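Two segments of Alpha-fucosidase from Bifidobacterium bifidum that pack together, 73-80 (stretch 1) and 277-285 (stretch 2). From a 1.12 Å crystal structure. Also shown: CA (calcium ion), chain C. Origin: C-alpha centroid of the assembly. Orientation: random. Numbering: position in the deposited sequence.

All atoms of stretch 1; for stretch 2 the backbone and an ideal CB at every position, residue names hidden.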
ATOM      1  N   THR A  73      17.838 -12.382   6.244  1.00  7.58           N
ATOM      2  CA  THR A  73      18.006 -11.502   5.096  1.00  7.61           C
ATOM      3  C   THR A  73      17.689 -10.074   5.542  1.00  7.59           C
ATOM      4  O   THR A  73      16.709  -9.850   6.262  1.00  7.56           O
ATOM      5  CB  THR A  73      17.142 -11.994   3.926  1.00  7.44           C
ATOM      6  OG1 THR A  73      17.589 -13.303   3.541  1.00  8.19           O
ATOM      7  CG2 THR A  73      17.230 -11.059   2.730  1.00  7.62           C
ATOM      8  N   PHE A  74      18.526  -9.123   5.141  1.00  7.60           N
ATOM      9  CA  PHE A  74      18.521  -7.788   5.731  1.00  7.49           C
ATOM     10  C   PHE A  74      18.234  -6.690   4.717  1.00  7.05           C
ATOM     11  O   PHE A  74      18.748  -6.724   3.592  1.00  7.28           O
ATOM     12  CB  PHE A  74      19.864  -7.524   6.427  1.00  8.11           C
ATOM     13  CG  PHE A  74      19.891  -6.256   7.229  1.00  8.21           C
ATOM     14  CD1 PHE A  74      19.406  -6.230   8.532  1.00  8.81           C
ATOM     15  CD2 PHE A  74      20.382  -5.079   6.675  1.00  8.16           C
ATOM     16  CE1 PHE A  74      19.422  -5.053   9.274  1.00  9.08           C
ATOM     17  CE2 PHE A  74      20.396  -3.898   7.410  1.00  8.50           C
ATOM     18  CZ  PHE A  74      19.912  -3.888   8.714  1.00  9.07           C
ATOM     19  N   ASN A  75      17.426  -5.716   5.144  1.00  6.66           N
ATOM     20  CA  ASN A  75      17.055  -4.562   4.332  1.00  6.37           C
ATOM     21  C   ASN A  75      17.111  -3.268   5.122  1.00  6.50           C
ATOM     22  O   ASN A  75      16.850  -3.244   6.332  1.00  6.79           O
ATOM     23  CB  ASN A  75      15.615  -4.698   3.830  1.00  6.80           C
ATOM     24  CG  ASN A  75      15.479  -5.646   2.662  1.00  6.49           C
ATOM     25  OD1 ASN A  75      15.793  -5.298   1.518  1.00  7.62           O
ATOM     26  ND2 ASN A  75      14.984  -6.833   2.932  1.00  5.33           N
ATOM     27  N   GLU A  76      17.415  -2.184   4.417  1.00  6.36           N
ATOM     28  CA  GLU A  76      17.127  -0.836   4.903  1.00  6.55           C
ATOM     29  C   GLU A  76      16.423  -0.076   3.773  1.00  6.38           C
ATOM     30  O   GLU A  76      16.851  -0.127   2.610  1.00  6.44           O
ATOM     31  CB  GLU A  76      18.396  -0.115   5.367  1.00  7.12           C
ATOM     32  CG  GLU A  76      18.148   1.022   6.370  1.00  7.70           C
ATOM     33  CD  GLU A  76      17.892   2.382   5.737  1.00  7.04           C
ATOM     34  OE1 GLU A  76      17.549   3.325   6.497  1.00  7.49           O
ATOM     35  OE2 GLU A  76      18.045   2.514   4.502  1.00  7.05           O
ATOM     36  N   GLU A  77      15.363   0.644   4.136  1.00  6.14           N
ATOM     37  CA  GLU A  77      14.406   1.218   3.179  1.00  6.03           C
ATOM     38  C   GLU A  77      15.001   2.191   2.161  1.00  5.93           C
ATOM     39  O   GLU A  77      14.410   2.397   1.102  1.00  5.93           O
ATOM     40  CB  GLU A  77      13.265   1.917   3.927  1.00  6.03           C
ATOM     41  CG  GLU A  77      13.765   3.066   4.798  1.00  6.50           C
ATOM     42  CD  GLU A  77      12.698   4.025   5.282  1.00  6.41           C
ATOM     43  OE1 GLU A  77      13.052   4.844   6.158  1.00  6.77           O
ATOM     44  OE2 GLU A  77      11.545   3.986   4.797  1.00  6.28           O
ATOM     45  N   THR A  78      16.133   2.809   2.490  1.00  5.95           N
ATOM     46  CA  THR A  78      16.700   3.833   1.612  1.00  6.02           C
ATOM     47  C   THR A  78      17.835   3.347   0.716  1.00  6.03           C
ATOM     48  O   THR A  78      18.451   4.162   0.024  1.00  6.24           O
ATOM     49  CB  THR A  78      17.176   5.095   2.387  1.00  6.22           C
ATOM     50  OG1 THR A  78      18.323   4.781   3.189  1.00  6.80           O
ATOM     51  CG2 THR A  78      16.067   5.653   3.273  1.00  6.80           C
ATOM     52  N   LEU A  79      18.109   2.041   0.706  1.00  5.79           N
ATOM     53  CA  LEU A  79      19.199   1.518  -0.119  1.00  6.06           C
ATOM     54  C   LEU A  79      18.721   1.390  -1.559  1.00  5.75           C
ATOM     55  O   LEU A  79      18.283   0.331  -2.012  1.00  5.98           O
ATOM     56  CB  LEU A  79      19.754   0.198   0.427  1.00  6.46           C
ATOM     57  CG  LEU A  79      21.140  -0.151  -0.134  1.00  6.73           C
ATOM     58  CD1 LEU A  79      22.224   0.758   0.450  1.00  7.05           C
ATOM     59  CD2 LEU A  79      21.479  -1.598   0.122  1.00  7.43           C
ATOM     60  N   TRP A  80      18.815   2.517  -2.258  1.00  5.84           N
ATOM     61  CA  TRP A  80      18.273   2.710  -3.591  1.00  5.96           C
ATOM     62  C   TRP A  80      19.371   3.192  -4.533  1.00  5.85           C
ATOM     63  O   TRP A  80      20.036   4.189  -4.252  1.00  6.00           O
ATOM     64  CB  TRP A  80      17.188   3.792  -3.521  1.00  6.93           C
ATOM     65  CG  TRP A  80      15.779   3.299  -3.415  1.00  6.04           C
ATOM     66  CD1 TRP A  80      15.063   3.017  -2.281  1.00  7.43           C
ATOM     67  CD2 TRP A  80      14.900   3.076  -4.512  1.00  7.47           C
ATOM     68  NE1 TRP A  80      13.783   2.618  -2.626  1.00  7.18           N
ATOM     69  CE2 TRP A  80      13.663   2.647  -3.991  1.00  7.88           C
ATOM     70  CE3 TRP A  80      15.043   3.209  -5.899  1.00  7.63           C
ATOM     71  CZ2 TRP A  80      12.576   2.334  -4.815  1.00  7.83           C
ATOM     72  CZ3 TRP A  80      13.973   2.901  -6.713  1.00  7.67           C
ATOM     73  CH2 TRP A  80      12.754   2.465  -6.169  1.00  7.49           C
ATOM     74  N   UNK A 277      22.836  -6.213  18.830  1.00 10.85           N
ATOM     75  CA  UNK A 277      22.188  -4.975  18.422  1.00 10.95           C
ATOM     76  C   UNK A 277      22.685  -4.617  17.032  1.00 10.38           C
ATOM     77  O   UNK A 277      23.892  -4.480  16.805  1.00 10.44           O
ATOM     78  CB  UNK A 277      22.463  -3.845  19.416  1.00 10.95           C
ATOM     79  N   UNK A 278      21.740  -4.486  16.107  1.00 10.02           N
ATOM     80  CA  UNK A 278      22.048  -4.290  14.696  1.00  9.97           C
ATOM     81  C   UNK A 278      21.408  -2.993  14.221  1.00  9.58           C
ATOM     82  O   UNK A 278      20.202  -2.785  14.391  1.00  9.45           O
ATOM     83  CB  UNK A 278      21.564  -5.475  13.857  1.00  9.97           C
ATOM     84  N   UNK A 279      22.219  -2.118  13.635  1.00  9.06           N
ATOM     85  CA  UNK A 279      21.706  -0.880  13.059  1.00  8.90           C
ATOM     86  C   UNK A 279      22.296  -0.666  11.677  1.00  8.61           C
ATOM     87  O   UNK A 279      23.358  -1.202  11.354  1.00  8.65           O
ATOM     88  CB  UNK A 279      22.019   0.313  13.964  1.00  8.90           C
ATOM     89  N   UNK A 280      21.601   0.121  10.858  1.00  8.40           N
ATOM     90  CA  UNK A 280      22.073   0.442   9.521  1.00  8.40           C
ATOM     91  C   UNK A 280      21.500   1.773   9.081  1.00  8.25           C
ATOM     92  O   UNK A 280      20.422   2.177   9.533  1.00  8.34           O
ATOM     93  CB  UNK A 280      21.697  -0.660   8.529  1.00  8.40           C
ATOM     94  N   UNK A 281      22.221   2.450   8.196  1.00  7.92           N
ATOM     95  CA  UNK A 281      21.774   3.715   7.634  1.00  7.87           C
ATOM     96  C   UNK A 281      22.518   4.025   6.356  1.00  7.59           C
ATOM     97  O   UNK A 281      23.601   3.484   6.092  1.00  7.95           O
ATOM     98  CB  UNK A 281      21.960   4.851   8.642  1.00  7.87           C
ATOM     99  N   UNK A 282      21.916   4.914   5.571  1.00  7.38           N
ATOM    100  CA  UNK A 282      22.571   5.537   4.438  1.00  7.14           C
ATOM    101  C   UNK A 282      22.528   7.047   4.641  1.00  7.21           C
ATOM    102  O   UNK A 282      21.901   7.538   5.592  1.00  7.32           O
ATOM    103  CB  UNK A 282      21.909   5.132   3.119  1.00  7.14           C
ATOM    104  N   UNK A 283      23.175   7.774   3.733  1.00  7.16           N
ATOM    105  CA  UNK A 283      23.057   9.229   3.685  1.00  7.31           C
ATOM    106  C   UNK A 283      21.948   9.711   2.737  1.00  6.83           C
ATOM    107  O   UNK A 283      21.961  10.862   2.308  1.00  6.80           O
ATOM    108  CB  UNK A 283      24.395   9.836   3.258  1.00  7.31           C
ATOM    109  N   UNK A 284      20.993   8.836   2.413  1.00  6.63           N
ATOM    110  CA  UNK A 284      19.813   9.250   1.652  1.00  6.73           C
ATOM    111  C   UNK A 284      19.064  10.361   2.383  1.00  6.66           C
ATOM    112  O   UNK A 284      18.989  10.358   3.610  1.00  7.01           O
ATOM    113  CB  UNK A 284      18.885   8.058   1.409  1.00  6.73           C
ATOM    114  N   UNK A 285      18.500  11.301   1.633  1.00  6.43           N
ATOM    115  CA  UNK A 285      17.480  12.189   2.187  1.00  6.75           C
ATOM    116  C   UNK A 285      16.478  12.486   1.092  1.00  6.31           C
ATOM    117  O   UNK A 285      16.858  12.666  -0.061  1.00  6.55           O
ATOM    118  CB  UNK A 285      18.091  13.478   2.739  1.00  6.75           C
TER
HETATM  119 CA    CA C 899       9.526   2.248   4.557  1.00  8.30          CA

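Position 277 lies at the start of the visible strand, and its ideal CB has nothing of stretch 1 within 5.5 Å. Stretch 1 sets no condition here, and many side chains would serve. The residue is Tyr277, whose ring stays well away from the first stretch.

At 278 the CA-to-CB bond points toward stretch 1, and the ideal CB stands 5.1 Å from CE1 of Phe74. The gap suits an apolar side chain that reaches a little beyond CB, and the extended backbone (phi/psi -122/126) favours a beta-branched one; valine or isoleucine would suit best, with leucine also possible. Ile278 is found, its chi1 in the m rotamer, and its CG2 closes to 3.9 Å from CE1 of Phe74.

Position 279 points away, as alternation along a strand predicts, so the visible atoms leave its identity open. It is Ala279.

Position 280 turns back toward stretch 1, but here the space is short. Its ideal CB is already 3.7 Å from CE2 of Phe74 and 4.5 Å from CG of Glu76. A small residue is the safest reading, alanine or perhaps serine. Ala280 meets the Phe74 ring with its methyl at the edge, near the ring plane. Its carbonyl O also accepts a hydrogen bond from a water that donates to Glu76 OE1, linking the strand to the carboxylate without a direct bond.

Position 281 points away, and although its ideal CB is 5.1 Å from Glu76 OE1, stretch 1 does not limit what grows from it. It is Ala281.

Position 282 faces the most polar part of stretch 1. The ideal CB lies 3.6 Å from Thr78 OG1 and 4.9 Å from Glu76 OE2, yet also 5.1 Å from Leu79 CD1. A short side chain with a hydroxyl is suggested, serine or threonine, and the apolar neighbour together with the extended backbone favours threonine. Thr282, in the p rotamer, donates from OG1 to Thr78 OG1 at 2.6 Å. Thr78 OG1 in turn donates to Glu76 OE2, also at 2.6 Å, so the hydroxyls form a relay ending on the carboxylate. The methyl CG2 of Thr282 rests 3.9 Å from Leu79 CD1, and its backbone N donates to a water that itself donates to both Glu76 OE1 and Thr78 OG1.

Position 283 has left the strand and its CB points away, with no neighbour in stretch 1; a polar residue would be at ease in such a loop. It is Asp283, whose OD1 is hydrogen-bonded elsewhere in the structure.

At 284 CB again points toward stretch 1, with the ideal CB 3.6 Å from Thr78 CB. A side chain can begin against the threonine and run past it, so an aromatic or a long aliphatic residue would suit. Tyr284 takes the t rotamer, its CB 3.5 Å from Thr78 CB, while its backbone N donates to Thr282 OG1 at 2.9 Å, so that this hydroxyl accepts from N while donating to Thr78 OG1.

Position 285 points away and is unconstrained by stretch 1; Lys285 extends from it.

Stretch 2 (277-285) YIAAATDYK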
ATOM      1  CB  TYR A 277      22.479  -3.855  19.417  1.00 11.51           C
ATOM      2  CG  TYR A 277      21.900  -4.121  20.787  1.00 11.89           C
ATOM      3  CD1 TYR A 277      20.554  -3.861  21.059  1.00 12.60           C
ATOM      4  CD2 TYR A 277      22.691  -4.651  21.805  1.00 12.83           C
ATOM      5  CE1 TYR A 277      20.012  -4.113  22.316  1.00 13.88           C
ATOM      6  CE2 TYR A 277      22.156  -4.907  23.065  1.00 14.39           C
ATOM      7  CZ  TYR A 277      20.820  -4.631  23.311  1.00 13.88           C
ATOM      8  OH  TYR A 277      20.287  -4.886  24.552  1.00 14.68           O
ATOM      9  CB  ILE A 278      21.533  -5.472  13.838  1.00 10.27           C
ATOM     10  CG1 ILE A 278      22.138  -6.798  14.325  1.00 10.50           C
ATOM     11  CG2 ILE A 278      21.848  -5.242  12.363  1.00 10.91           C
ATOM     12  CD1 ILE A 278      21.126  -7.919  14.476  1.00 12.45           C
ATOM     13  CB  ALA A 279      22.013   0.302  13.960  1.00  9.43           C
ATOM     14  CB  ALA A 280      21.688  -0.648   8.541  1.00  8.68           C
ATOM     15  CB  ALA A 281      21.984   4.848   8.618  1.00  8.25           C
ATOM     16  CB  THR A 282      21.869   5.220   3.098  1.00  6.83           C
ATOM     17  OG1 THR A 282      20.663   5.988   2.997  1.00  6.91           O
ATOM     18  CG2 THR A 282      21.554   3.735   2.955  1.00  7.14           C
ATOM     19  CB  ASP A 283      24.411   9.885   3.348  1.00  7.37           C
ATOM     20  CG  ASP A 283      24.877   9.605   1.929  1.00  7.29           C
ATOM     21  OD1 ASP A 283      24.485   8.573   1.348  1.00  7.36           O
ATOM     22  OD2 ASP A 283      25.664  10.422   1.400  1.00  8.14           O
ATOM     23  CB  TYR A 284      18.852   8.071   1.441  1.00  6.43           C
ATOM     24  CG  TYR A 284      17.556   8.492   0.787  1.00  6.35           C
ATOM     25  CD1 TYR A 284      17.477   8.635  -0.594  1.00  6.76           C
ATOM     26  CD2 TYR A 284      16.419   8.785   1.549  1.00  6.10           C
ATOM     27  CE1 TYR A 284      16.307   9.057  -1.212  1.00  6.21           C
ATOM     28  CE2 TYR A 284      15.238   9.205   0.943  1.00  6.51           C
ATOM     29  CZ  TYR A 284      15.187   9.335  -0.434  1.00  6.02           C
ATOM     30  OH  TYR A 284      14.012   9.755  -1.027  1.00  6.24           O
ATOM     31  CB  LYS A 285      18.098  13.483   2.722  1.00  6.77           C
ATOM     32  CG  LYS A 285      17.155  14.335   3.566  1.00  7.55           C
ATOM     33  CD  LYS A 285      17.885  15.533   4.165  1.00  8.73           C
ATOM     34  CE  LYS A 285      16.948  16.495   4.892  1.00 10.87           C
ATOM     35  NZ  LYS A 285      16.228  15.855   6.024  1.00 12.82           N
TER
HETATM   36  O   HOH W   1      19.073   5.551   6.166  1.00  7.59           O
HETATM   37  O   HOH W   2      17.780   3.023   9.242  1.00 10.60           O
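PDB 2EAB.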